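Local coordinates for surface layer protein (Geobacillus stearothermophilus, PDB 4UJ7) that probably self-assembles into the crystalline surface layer coating the bacterial cell, this piece being domains 5 and 6 of the longer SbsC, the second of which binds calcium, at residues V27-K32 with V82-T87; V51-D56 with A61-S66; T88-S93 with E97-V102; N103-G108 with N146-G151. All coordinates share one frame; numbering follows the deposited sequence. Where two conformers were deposited one is given.

Contact 1 (V27-K32 with V82-T87); sequences VAKGQK and VAEGST
The ammonium group of Lys29 has two weak partners at the segment 82-87, one direct and one through water: NZ lies 3.3 Å from Glu84 OE2 in a weak hydrogen bond that forms part of a salt bridge, and it gives a second, also weak, bond to a water. That water has a firmer hold on the other segment, accepting from Glu84 N at 2.8 Å, so one glutamate is addressed both through its carboxylate and through its backbone. The setting is a loop end of the first of the two bacterial immunoglobulin-like (BIG2) domains in this fragment, where the type II turn from Ala28 to Gln31 meets the turn leading into strand 85-93. A bond from Gln31 N to Ala28 O closes the first turn, with Gly30 at a positive phi (87°) at its corner. Lys29 has CG anti to its own N (chi1 174°), which lays the chain across the neighbouring loop, and the bend at chi3 (-58°) then turns the amine toward Glu84. The two side chains cross obliquely: Lys29 CE rides against Glu84 CG at 3.8 Å. Behind them the backbones of Lys29 and Val105 are hydrogen-bonded, as are those of Gly30 and Gly81, and the Glu84 side chain also rests on Ala106. All of this is at the surface, where solvent would probably weaken the electrostatic pull of the ion pair. Nearer the root of the lysine the contact becomes one of carbon against carbonyl, with Lys29 CG 3.5 Å from Val82 O.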
loop_
_atom_site.group_PDB
_atom_site.type_symbol
_atom_site.label_atom_id
_atom_site.label_comp_id
_atom_site.label_asym_id
_atom_site.label_seq_id
_atom_site.Cartn_x
_atom_site.Cartn_y
_atom_site.Cartn_z
ATOM N N VAL A 27 -8.686 -8.338 9.087
ATOM C CA VAL A 27 -7.337 -8.823 9.350
ATOM C C VAL A 27 -7.315 -9.916 10.426
ATOM O O VAL A 27 -8.096 -9.857 11.367
ATOM C CB VAL A 27 -6.405 -7.623 9.700
ATOM C CG1 VAL A 27 -6.794 -6.915 11.002
ATOM C CG2 VAL A 27 -4.955 -8.048 9.695
ATOM N N ALA A 28 -6.438 -10.908 10.272
ATOM C CA ALA A 28 -6.227 -11.895 11.338
ATOM C C ALA A 28 -5.464 -11.294 12.513
ATOM O O ALA A 28 -4.638 -10.409 12.345
ATOM C CB ALA A 28 -5.511 -13.131 10.808
ATOM N N LYS A 29 -5.765 -11.772 13.717
ATOM C CA LYS A 29 -4.937 -11.481 14.888
ATOM C C LYS A 29 -3.456 -11.694 14.555
ATOM O O LYS A 29 -3.087 -12.734 14.006
ATOM C CB LYS A 29 -5.349 -12.389 16.057
ATOM C CG LYS A 29 -4.462 -12.283 17.303
ATOM C CD LYS A 29 -4.747 -13.412 18.290
ATOM C CE LYS A 29 -6.205 -13.415 18.722
ATOM N NZ LYS A 29 -6.637 -14.703 19.343
ATOM N N GLY A 30 -2.631 -10.696 14.882
ATOM C CA GLY A 30 -1.197 -10.735 14.622
ATOM C C GLY A 30 -0.763 -10.254 13.249
ATOM O O GLY A 30 0.432 -10.165 12.970
ATOM N N GLN A 31 -1.727 -9.951 12.380
ATOM C CA GLN A 31 -1.405 -9.394 11.065
ATOM C C GLN A 31 -1.647 -7.887 11.028
ATOM O O GLN A 31 -2.350 -7.339 11.872
ATOM C CB GLN A 31 -2.242 -10.070 9.968
ATOM C CG GLN A 31 -1.919 -11.534 9.725
ATOM C CD GLN A 31 -0.456 -11.770 9.396
ATOM O OE1 GLN A 31 0.093 -11.190 8.448
ATOM N NE2 GLN A 31 0.185 -12.636 10.171
ATOM N N LYS A 32 -1.057 -7.222 10.042
ATOM C CA LYS A 32 -1.365 -5.822 9.795
ATOM C C LYS A 32 -1.922 -5.655 8.382
ATOM O O LYS A 32 -1.682 -6.482 7.496
ATOM C CB LYS A 32 -0.160 -4.895 10.066
ATOM C CG LYS A 32 1.038 -5.067 9.157
ATOM C CD LYS A 32 2.221 -4.268 9.692
ATOM C CE LYS A 32 3.305 -4.087 8.633
ATOM N NZ LYS A 32 4.270 -5.221 8.530
ATOM N N VAL A 82 -4.678 -6.944 16.982
ATOM C CA VAL A 82 -4.134 -7.331 18.301
ATOM C C VAL A 82 -4.901 -8.501 18.929
ATOM O O VAL A 82 -4.282 -9.465 19.386
ATOM C CB VAL A 82 -4.081 -6.114 19.262
ATOM C CG1 VAL A 82 -3.698 -6.543 20.678
ATOM C CG2 VAL A 82 -3.103 -5.062 18.738
ATOM N N ALA A 83 -6.228 -8.409 18.954
ATOM C CA ALA A 83 -7.085 -9.495 19.469
ATOM C C ALA A 83 -8.410 -9.584 18.718
ATOM O O ALA A 83 -8.930 -8.579 18.233
ATOM C CB ALA A 83 -7.337 -9.311 20.963
ATOM N N GLU A 84 -8.974 -10.789 18.643
ATOM C CA GLU A 84 -10.251 -10.978 17.958
ATOM C C GLU A 84 -11.323 -10.038 18.499
ATOM O O GLU A 84 -11.452 -9.851 19.710
ATOM C CB GLU A 84 -10.715 -12.437 18.038
ATOM C CG GLU A 84 -9.765 -13.411 17.363
ATOM C CD GLU A 84 -10.230 -14.853 17.474
ATOM O OE1 GLU A 84 -11.439 -15.102 17.283
ATOM O OE2 GLU A 84 -9.384 -15.729 17.757
ATOM N N GLY A 85 -12.076 -9.438 17.586
ATOM C CA GLY A 85 -13.100 -8.464 17.924
ATOM C C GLY A 85 -13.342 -7.493 16.788
ATOM O O GLY A 85 -12.673 -7.557 15.756
ATOM N N SER A 86 -14.314 -6.612 16.981
ATOM C CA SER A 86 -14.618 -5.556 16.032
ATOM C C SER A 86 -14.450 -4.195 16.675
ATOM O O SER A 86 -14.689 -4.030 17.879
ATOM C CB SER A 86 -16.045 -5.707 15.507
ATOM O OG SER A 86 -16.163 -6.889 14.741
ATOM N N THR A 87 -14.030 -3.215 15.874
ATOM C CA THR A 87 -13.923 -1.833 16.331
ATOM C C THR A 87 -13.961 -0.870 15.142
ATOM O O THR A 87 -14.395 -1.247 14.059
ATOM C CB THR A 87 -12.691 -1.598 17.253
ATOM O OG1 THR A 87 -12.802 -0.314 17.878
ATOM C CG2 THR A 87 -11.369 -1.697 16.488
HETATM O O HOH W 1 -8.564 -12.732 20.616
#

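Contact 2 (V51-D56 with A61-S66); sequences VNVTSD and ATVSVS
Val53 forms the apolar centre, its CG2 methyl pushed between the two valines of the facing strand. It lies 3.8 Å from Val65 CG1 and 4.0 Å from Val63 CG1, so a single methyl fills the notch that the two opposing side chains leave. With CG1 of Val53 anti to the carbonyl carbon, CG2 takes the place between N and C, which turns it to the other strand. Val63 answers with CG1, which reaches past the side chains to the backbone and comes within 3.6 Å of Ser55 N. The layer continues beyond the pair: Val53 also touches Ile91, while Val63 packs on Ile89 and Val77. Outward, toward the turn, the chemistry changes. Ser55 OG donates to Ala61 O at 2.7 Å, approaching with a C=O...O angle of 145° and tilted 32° from the carbonyl plane. The same hydroxyl is hydrogen-bonded to Lys57 N, so it is held from two directions and ties the start of the connecting loop to its end. The strands 52-55 and 61-65 run nearly antiparallel, at 172°, but their axes come no closer than 6.1 Å and they meet through side chains, each being an outermost strand of a different sheet. Such a link, passing from one sheet over the edge to the other, is characteristic of the immunoglobulin-like beta sandwich to which this BIG2 domain belongs.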
loop_
_atom_site.group_PDB
_atom_site.type_symbol
_atom_site.label_atom_id
_atom_site.label_comp_id
_atom_site.label_asym_id
_atom_site.label_seq_id
_atom_site.Cartn_x
_atom_site.Cartn_y
_atom_site.Cartn_z
ATOM N N VAL A 51 -3.796 14.973 9.717
ATOM C CA VAL A 51 -4.788 13.979 10.142
ATOM C C VAL A 51 -4.416 13.281 11.446
ATOM O O VAL A 51 -3.232 13.024 11.733
ATOM C CB VAL A 51 -5.072 12.883 9.069
ATOM C CG1 VAL A 51 -5.671 13.479 7.803
ATOM C CG2 VAL A 51 -3.831 12.056 8.752
ATOM N N ASN A 52 -5.444 12.977 12.234
ATOM C CA ASN A 52 -5.350 12.078 13.370
ATOM C C ASN A 52 -6.035 10.781 13.077
ATOM O O ASN A 52 -7.079 10.751 12.412
ATOM C CB ASN A 52 -6.032 12.688 14.578
ATOM C CG ASN A 52 -5.202 13.737 15.198
ATOM O OD1 ASN A 52 -4.206 13.422 15.902
ATOM N ND2 ASN A 52 -5.545 14.989 14.922
ATOM N N VAL A 53 -5.443 9.698 13.549
ATOM C CA VAL A 53 -6.033 8.369 13.470
ATOM C C VAL A 53 -6.057 7.774 14.866
ATOM O O VAL A 53 -5.046 7.810 15.595
ATOM C CB VAL A 53 -5.307 7.403 12.480
ATOM C CG1 VAL A 53 -5.427 7.932 11.058
ATOM C CG2 VAL A 53 -3.847 7.165 12.887
ATOM N N THR A 54 -7.215 7.245 15.229
ATOM C CA THR A 54 -7.421 6.641 16.541
ATOM C C THR A 54 -8.273 5.391 16.414
ATOM O O THR A 54 -9.248 5.352 15.652
ATOM C CB THR A 54 -8.138 7.593 17.529
ATOM O OG1 THR A 54 -9.369 8.055 16.960
ATOM C CG2 THR A 54 -7.261 8.776 17.910
ATOM N N SER A 55 -7.889 4.364 17.157
ATOM C CA SER A 55 -8.688 3.155 17.283
ATOM C C SER A 55 -9.579 3.333 18.490
ATOM O O SER A 55 -9.127 3.779 19.549
ATOM C CB SER A 55 -7.807 1.938 17.497
ATOM O OG SER A 55 -8.616 0.828 17.828
ATOM N N ASP A 56 -10.827 2.934 18.351
ATOM C CA ASP A 56 -11.756 3.143 19.424
ATOM C C ASP A 56 -11.767 1.961 20.410
ATOM O O ASP A 56 -12.510 1.979 21.391
ATOM C CB ASP A 56 -13.105 3.561 18.835
ATOM C CG ASP A 56 -12.978 4.842 17.985
ATOM O OD1 ASP A 56 -12.691 5.914 18.561
ATOM O OD2 ASP A 56 -13.132 4.788 16.745
ATOM N N ALA A 61 -7.476 -3.556 18.100
ATOM C CA ALA A 61 -6.589 -3.139 17.006
ATOM C C ALA A 61 -5.915 -1.822 17.341
ATOM O O ALA A 61 -6.523 -0.951 17.946
ATOM C CB ALA A 61 -7.366 -2.979 15.694
ATOM N N THR A 62 -4.663 -1.682 16.920
ATOM C CA THR A 62 -3.980 -0.390 16.995
ATOM C C THR A 62 -3.752 0.197 15.608
ATOM O O THR A 62 -3.878 -0.512 14.597
ATOM C CB THR A 62 -2.636 -0.468 17.739
ATOM O OG1 THR A 62 -1.777 -1.384 17.067
ATOM C CG2 THR A 62 -2.840 -0.943 19.176
ATOM N N VAL A 63 -3.413 1.480 15.561
ATOM C CA VAL A 63 -3.365 2.185 14.285
ATOM C C VAL A 63 -2.257 3.232 14.249
ATOM O O VAL A 63 -1.895 3.812 15.285
ATOM C CB VAL A 63 -4.739 2.815 13.960
ATOM C CG1 VAL A 63 -5.059 3.972 14.903
ATOM C CG2 VAL A 63 -4.813 3.254 12.502
ATOM N N SER A 64 -1.697 3.455 13.060
ATOM C CA SER A 64 -0.722 4.509 12.867
ATOM C C SER A 64 -0.890 5.087 11.471
ATOM O O SER A 64 -1.612 4.521 10.644
ATOM C CB SER A 64 0.696 3.973 13.062
ATOM O OG SER A 64 0.980 2.967 12.102
ATOM N N VAL A 65 -0.274 6.234 11.224
ATOM C CA VAL A 65 -0.413 6.921 9.938
ATOM C C VAL A 65 0.934 7.416 9.438
ATOM O O VAL A 65 1.784 7.891 10.218
ATOM C CB VAL A 65 -1.473 8.059 10.008
ATOM C CG1 VAL A 65 -1.135 9.113 11.062
ATOM C CG2 VAL A 65 -1.681 8.721 8.651
ATOM N N SER A 66 1.132 7.330 8.122
ATOM C CA SER A 66 2.415 7.731 7.528
ATOM C C SER A 66 2.712 9.225 7.679
ATOM O O SER A 66 1.789 10.054 7.846
ATOM C CB SER A 66 2.467 7.288 6.048
ATOM O OG SER A 66 1.548 8.028 5.240
#

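Contact 3 (T88-S93 with E97-V102); sequences TITIKS and EVKVPV
Backbone bonding joins Ile89 to Val100 and Ile91 to Val98, each an antiparallel hydrogen-bonded pair with two N-H...O=C bonds. These are short and nearly straight: Ile91 N to Val98 O, for instance, spans 2.9 Å with 173° at the hydrogen. Between them the CA-H groups of Thr90 and Lys99 point at carbonyls across the ladder, Lys99 CA standing 3.3 Å from Ile89 O.

Polar side chains occupy the face of Thr88, Thr90, Lys92, Glu97 and Lys99. Lys99 lies alongside Thr90 and, bending at chi4 (-82°), curls its amine back to donate to Thr90 OG1 at 2.8 Å. Asp56 is hydrogen-bonded to the same hydroxyl and to that of Thr88. Closer to the turn, Lys92 and Glu97 run side by side as a salt bridge, with NZ 3.6 Å from OE1. The two strands form a beta hairpin within the mixed sheet of the immunoglobulin-like sandwich, with strand 52-55 beside 85-93 and strand 25-28 beside 96-105.

Apolar contacts belong to the opposite face, turned to the domain core. Ile91 CD1 meets Val100 CG2 at 3.8 Å, near Phe35, while Ile89 CG1 packs against Val102 CG2 at 3.6 Å.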
loop_
_atom_site.group_PDB
_atom_site.type_symbol
_atom_site.label_atom_id
_atom_site.label_comp_id
_atom_site.label_asym_id
_atom_site.label_seq_id
_atom_site.Cartn_x
_atom_site.Cartn_y
_atom_site.Cartn_z
ATOM N N THR A 88 -13.549 0.377 15.351
ATOM C CA THR A 88 -13.521 1.370 14.283
ATOM C C THR A 88 -12.227 2.194 14.387
ATOM O O THR A 88 -11.712 2.394 15.504
ATOM C CB THR A 88 -14.780 2.284 14.292
ATOM O OG1 THR A 88 -14.739 3.179 15.399
ATOM C CG2 THR A 88 -16.077 1.460 14.401
ATOM N N ILE A 89 -11.675 2.592 13.243
ATOM C CA ILE A 89 -10.625 3.613 13.152
ATOM C C ILE A 89 -11.304 4.946 12.825
ATOM O O ILE A 89 -12.015 5.073 11.810
ATOM C CB ILE A 89 -9.558 3.351 12.041
ATOM C CG1 ILE A 89 -8.837 1.995 12.166
ATOM C CG2 ILE A 89 -8.522 4.486 11.991
ATOM C CD1 ILE A 89 -8.357 1.636 13.566
ATOM N N THR A 90 -11.092 5.940 13.676
ATOM C CA THR A 90 -11.590 7.278 13.409
ATOM C C THR A 90 -10.460 8.113 12.829
ATOM O O THR A 90 -9.385 8.240 13.433
ATOM C CB THR A 90 -12.179 7.944 14.680
ATOM O OG1 THR A 90 -13.274 7.159 15.169
ATOM C CG2 THR A 90 -12.649 9.365 14.383
ATOM N N ILE A 91 -10.679 8.667 11.640
ATOM C CA ILE A 91 -9.717 9.542 10.989
ATOM C C ILE A 91 -10.324 10.937 11.018
ATOM O O ILE A 91 -11.433 11.134 10.514
ATOM C CB ILE A 91 -9.477 9.060 9.543
ATOM C CG1 ILE A 91 -8.964 7.616 9.556
ATOM C CG2 ILE A 91 -8.529 9.982 8.840
ATOM C CD1 ILE A 91 -9.327 6.853 8.306
ATOM N N LYS A 92 -9.617 11.898 11.613
ATOM C CA LYS A 92 -10.154 13.253 11.801
ATOM C C LYS A 92 -9.196 14.314 11.287
ATOM O O LYS A 92 -7.960 14.229 11.485
ATOM C CB LYS A 92 -10.455 13.514 13.285
ATOM C CG LYS A 92 -11.465 14.622 13.580
ATOM C CD LYS A 92 -11.990 14.515 15.021
ATOM C CE LYS A 92 -12.976 13.359 15.202
ATOM N NZ LYS A 92 -13.226 12.862 16.599
ATOM N N SER A 93 -9.761 15.329 10.649
ATOM C CA SER A 93 -9.032 16.531 10.265
ATOM C C SER A 93 -9.963 17.733 10.385
ATOM O O SER A 93 -10.957 17.807 9.670
ATOM C CB SER A 93 -8.520 16.413 8.838
ATOM O OG SER A 93 -7.674 17.506 8.554
ATOM N N GLU A 97 -14.562 14.017 9.622
ATOM C CA GLU A 97 -14.159 12.696 10.111
ATOM C C GLU A 97 -14.726 11.558 9.288
ATOM O O GLU A 97 -15.819 11.666 8.725
ATOM C CB GLU A 97 -14.564 12.488 11.576
ATOM C CG GLU A 97 -16.058 12.367 11.828
ATOM C CD GLU A 97 -16.377 11.662 13.136
ATOM O OE1 GLU A 97 -15.655 11.892 14.133
ATOM O OE2 GLU A 97 -17.353 10.873 13.168
ATOM N N VAL A 98 -13.967 10.468 9.220
ATOM C CA VAL A 98 -14.459 9.196 8.689
ATOM C C VAL A 98 -14.167 8.075 9.680
ATOM O O VAL A 98 -13.041 7.971 10.192
ATOM C CB VAL A 98 -13.831 8.872 7.317
ATOM C CG1 VAL A 98 -14.348 7.542 6.768
ATOM C CG2 VAL A 98 -14.128 9.998 6.343
ATOM N N LYS A 99 -15.183 7.255 9.982
ATOM C CA LYS A 99 -15.030 6.079 10.835
ATOM C C LYS A 99 -14.994 4.830 9.957
ATOM O O LYS A 99 -15.971 4.534 9.257
ATOM C CB LYS A 99 -16.152 6.005 11.878
ATOM C CG LYS A 99 -16.020 7.090 12.944
ATOM C CD LYS A 99 -17.085 6.980 14.027
ATOM C CE LYS A 99 -16.869 7.997 15.149
ATOM N NZ LYS A 99 -15.859 7.540 16.158
ATOM N N VAL A 100 -13.869 4.116 9.984
ATOM C CA VAL A 100 -13.634 2.957 9.105
ATOM C C VAL A 100 -13.774 1.697 9.958
ATOM O O VAL A 100 -13.066 1.558 10.968
ATOM C CB VAL A 100 -12.212 3.000 8.497
ATOM C CG1 VAL A 100 -11.960 1.767 7.629
ATOM C CG2 VAL A 100 -11.987 4.265 7.683
ATOM N N PRO A 101 -14.694 0.787 9.588
ATOM C CA PRO A 101 -14.856 -0.468 10.297
ATOM C C PRO A 101 -13.576 -1.297 10.321
ATOM O O PRO A 101 -12.798 -1.262 9.362
ATOM C CB PRO A 101 -15.926 -1.209 9.459
ATOM C CG PRO A 101 -16.685 -0.127 8.780
ATOM C CD PRO A 101 -15.699 0.960 8.512
ATOM N N VAL A 102 -13.355 -2.002 11.435
ATOM C CA VAL A 102 -12.247 -2.956 11.579
ATOM C C VAL A 102 -12.748 -4.258 12.186
ATOM O O VAL A 102 -13.426 -4.235 13.207
ATOM C CB VAL A 102 -11.124 -2.428 12.508
ATOM C CG1 VAL A 102 -9.987 -3.435 12.611
ATOM C CG2 VAL A 102 -10.585 -1.102 12.015
#

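Contact 4 (N103-G108 with N146-G151); sequences NVVAGG and NGNIVG
Val105 sets one methyl squarely over the flat of the Asn148 amide: CG2 is 3.5 Å from Asn148 CG and almost as near to OD1 and ND2, so the group is met on its face, and its polar atoms make their bonds elsewhere. Along the same seam, Val150 turns CG1 onto the glycine pair, 3.8 Å from Gly107 CA and 3.7 Å from Gly108 O. Gly107 has a positive phi (95°), and with no side chain there the valine can come down directly on the backbone. This is packing at the domain junction: strand 96-105 ends the first immunoglobulin-like domain, the chain passes through 106-109, and strand 149-152 belongs to the second.

The next shell fixes the amide. Asn148 has CG anti to its carbonyl carbon (chi1 -59°), which points the group toward Val105. A water donates to Asn148 OD1 at 2.7 Å and accepts from Asn103 ND2, though this bridge is tentative because Asn103 has two modelled conformers. Asp144, at the end of strand 135-144, accepts from Asn148 N with one carboxylate oxygen and from Gly108 N with the other, tying both segments to a common partner. Around Val150 and Gly151 a classic beta bulge interrupts the pairing with strand 135-144.

With side-chain carbon against an amide face, and direct polar ties supplied by a residue outside both segments, the contact itself is modest. Apolar packing alone fixes little direction, so the seam probably relies on polar ties beside it, such as the Ala28-Ile149 backbone bond and the hold of Asp144 on Gly108.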
loop_
_atom_site.group_PDB
_atom_site.type_symbol
_atom_site.label_atom_id
_atom_site.label_comp_id
_atom_site.label_asym_id
_atom_site.label_seq_id
_atom_site.Cartn_x
_atom_site.Cartn_y
_atom_site.Cartn_z
ATOM N N ASN A 103 -12.401 -5.374 11.550
ATOM C CA ASN A 103 -12.708 -6.692 12.086
ATOM C C ASN A 103 -11.426 -7.516 12.184
ATOM O O ASN A 103 -10.695 -7.698 11.189
ATOM C CB ASN A 103 -13.767 -7.389 11.216
ATOM C CG ASN A 103 -14.422 -8.566 11.915
ATOM O OD1 ASN A 103 -14.620 -8.558 13.133
ATOM N ND2 ASN A 103 -14.773 -9.586 11.140
ATOM N N VAL A 104 -11.141 -7.985 13.398
ATOM C CA VAL A 104 -9.979 -8.826 13.661
ATOM C C VAL A 104 -10.489 -10.231 13.917
ATOM O O VAL A 104 -11.332 -10.437 14.784
ATOM C CB VAL A 104 -9.146 -8.327 14.867
ATOM C CG1 VAL A 104 -7.899 -9.183 15.039
ATOM C CG2 VAL A 104 -8.743 -6.868 14.685
ATOM N N VAL A 105 -9.998 -11.179 13.132
ATOM C CA VAL A 105 -10.517 -12.552 13.156
ATOM C C VAL A 105 -9.415 -13.556 13.485
ATOM O O VAL A 105 -8.233 -13.212 13.533
ATOM C CB VAL A 105 -11.181 -12.923 11.810
ATOM C CG1 VAL A 105 -12.327 -11.972 11.494
ATOM C CG2 VAL A 105 -10.157 -12.936 10.675
ATOM N N ALA A 106 -9.806 -14.806 13.723
ATOM C CA ALA A 106 -8.852 -15.876 13.896
ATOM C C ALA A 106 -8.087 -16.103 12.598
ATOM O O ALA A 106 -6.859 -16.252 12.605
ATOM C CB ALA A 106 -9.565 -17.160 14.327
ATOM N N GLY A 107 -8.820 -16.104 11.489
ATOM C CA GLY A 107 -8.232 -16.322 10.170
ATOM C C GLY A 107 -8.310 -17.763 9.708
ATOM O O GLY A 107 -7.863 -18.677 10.410
ATOM N N GLY A 108 -8.880 -17.962 8.521
ATOM C CA GLY A 108 -8.962 -19.287 7.913
ATOM C C GLY A 108 -7.776 -19.616 7.027
ATOM O O GLY A 108 -6.839 -18.829 6.928
ATOM N N ASN A 146 -12.826 -15.544 3.230
ATOM C CA ASN A 146 -13.684 -14.415 3.610
ATOM C C ASN A 146 -13.044 -13.043 3.363
ATOM O O ASN A 146 -13.631 -12.006 3.687
ATOM C CB ASN A 146 -14.140 -14.551 5.067
ATOM C CG ASN A 146 -15.157 -15.660 5.257
ATOM O OD1 ASN A 146 -16.059 -15.832 4.441
ATOM N ND2 ASN A 146 -15.012 -16.420 6.333
ATOM N N GLY A 147 -11.853 -13.049 2.769
ATOM C CA GLY A 147 -11.182 -11.798 2.407
ATOM C C GLY A 147 -10.306 -11.214 3.500
ATOM O O GLY A 147 -9.869 -10.059 3.407
ATOM N N ASN A 148 -10.047 -11.994 4.549
ATOM C CA ASN A 148 -9.157 -11.525 5.616
ATOM C C ASN A 148 -7.694 -11.756 5.308
ATOM O O ASN A 148 -7.316 -12.810 4.803
ATOM C CB ASN A 148 -9.478 -12.225 6.928
ATOM C CG ASN A 148 -10.891 -11.991 7.369
ATOM O OD1 ASN A 148 -11.237 -10.910 7.855
ATOM N ND2 ASN A 148 -11.717 -13.019 7.236
ATOM N N ILE A 149 -6.861 -10.763 5.601
ATOM C CA ILE A 149 -5.426 -10.940 5.430
ATOM C C ILE A 149 -4.922 -11.847 6.551
ATOM O O ILE A 149 -5.030 -11.522 7.741
ATOM C CB ILE A 149 -4.647 -9.602 5.380
ATOM C CG1 ILE A 149 -4.878 -8.912 4.035
ATOM C CG2 ILE A 149 -3.150 -9.844 5.555
ATOM C CD1 ILE A 149 -4.350 -7.499 3.965
ATOM N N VAL A 150 -4.397 -12.997 6.149
ATOM C CA VAL A 150 -3.917 -13.995 7.111
ATOM C C VAL A 150 -2.394 -14.139 7.123
ATOM O O VAL A 150 -1.844 -14.765 8.014
ATOM C CB VAL A 150 -4.619 -15.373 6.947
ATOM C CG1 VAL A 150 -6.106 -15.241 7.247
ATOM C CG2 VAL A 150 -4.379 -15.943 5.553
ATOM N N GLY A 151 -1.699 -13.546 6.155
ATOM C CA GLY A 151 -0.235 -13.563 6.193
ATOM C C GLY A 151 0.360 -12.571 5.216
ATOM O O GLY A 151 -0.248 -12.270 4.192
HETATM O O HOH W 2 -13.770 -10.218 8.598
#

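Following the chain from the N terminus, 27-32 opens the long loop that contact 1 closes at 82-87. Contact 2 is nested inside it, closing the short excursion from 51-56 to 61-66 and joining the domain's two sheets. Contact 3 follows in series: 88-93 continues directly from 82-87 and folds back as 97-102, with Thr54 O bonded to Thr90 N linking it to contact 2. Contact 4 begins on the last residues of the same strand, and closes the loop from 103-108 to 146-151 in the second domain. No loops cross. Contacts 1 and 4 are neighbours, their centres about 8 Å apart, and Gly85 O to Val104 N stitches them together beside the domain junction.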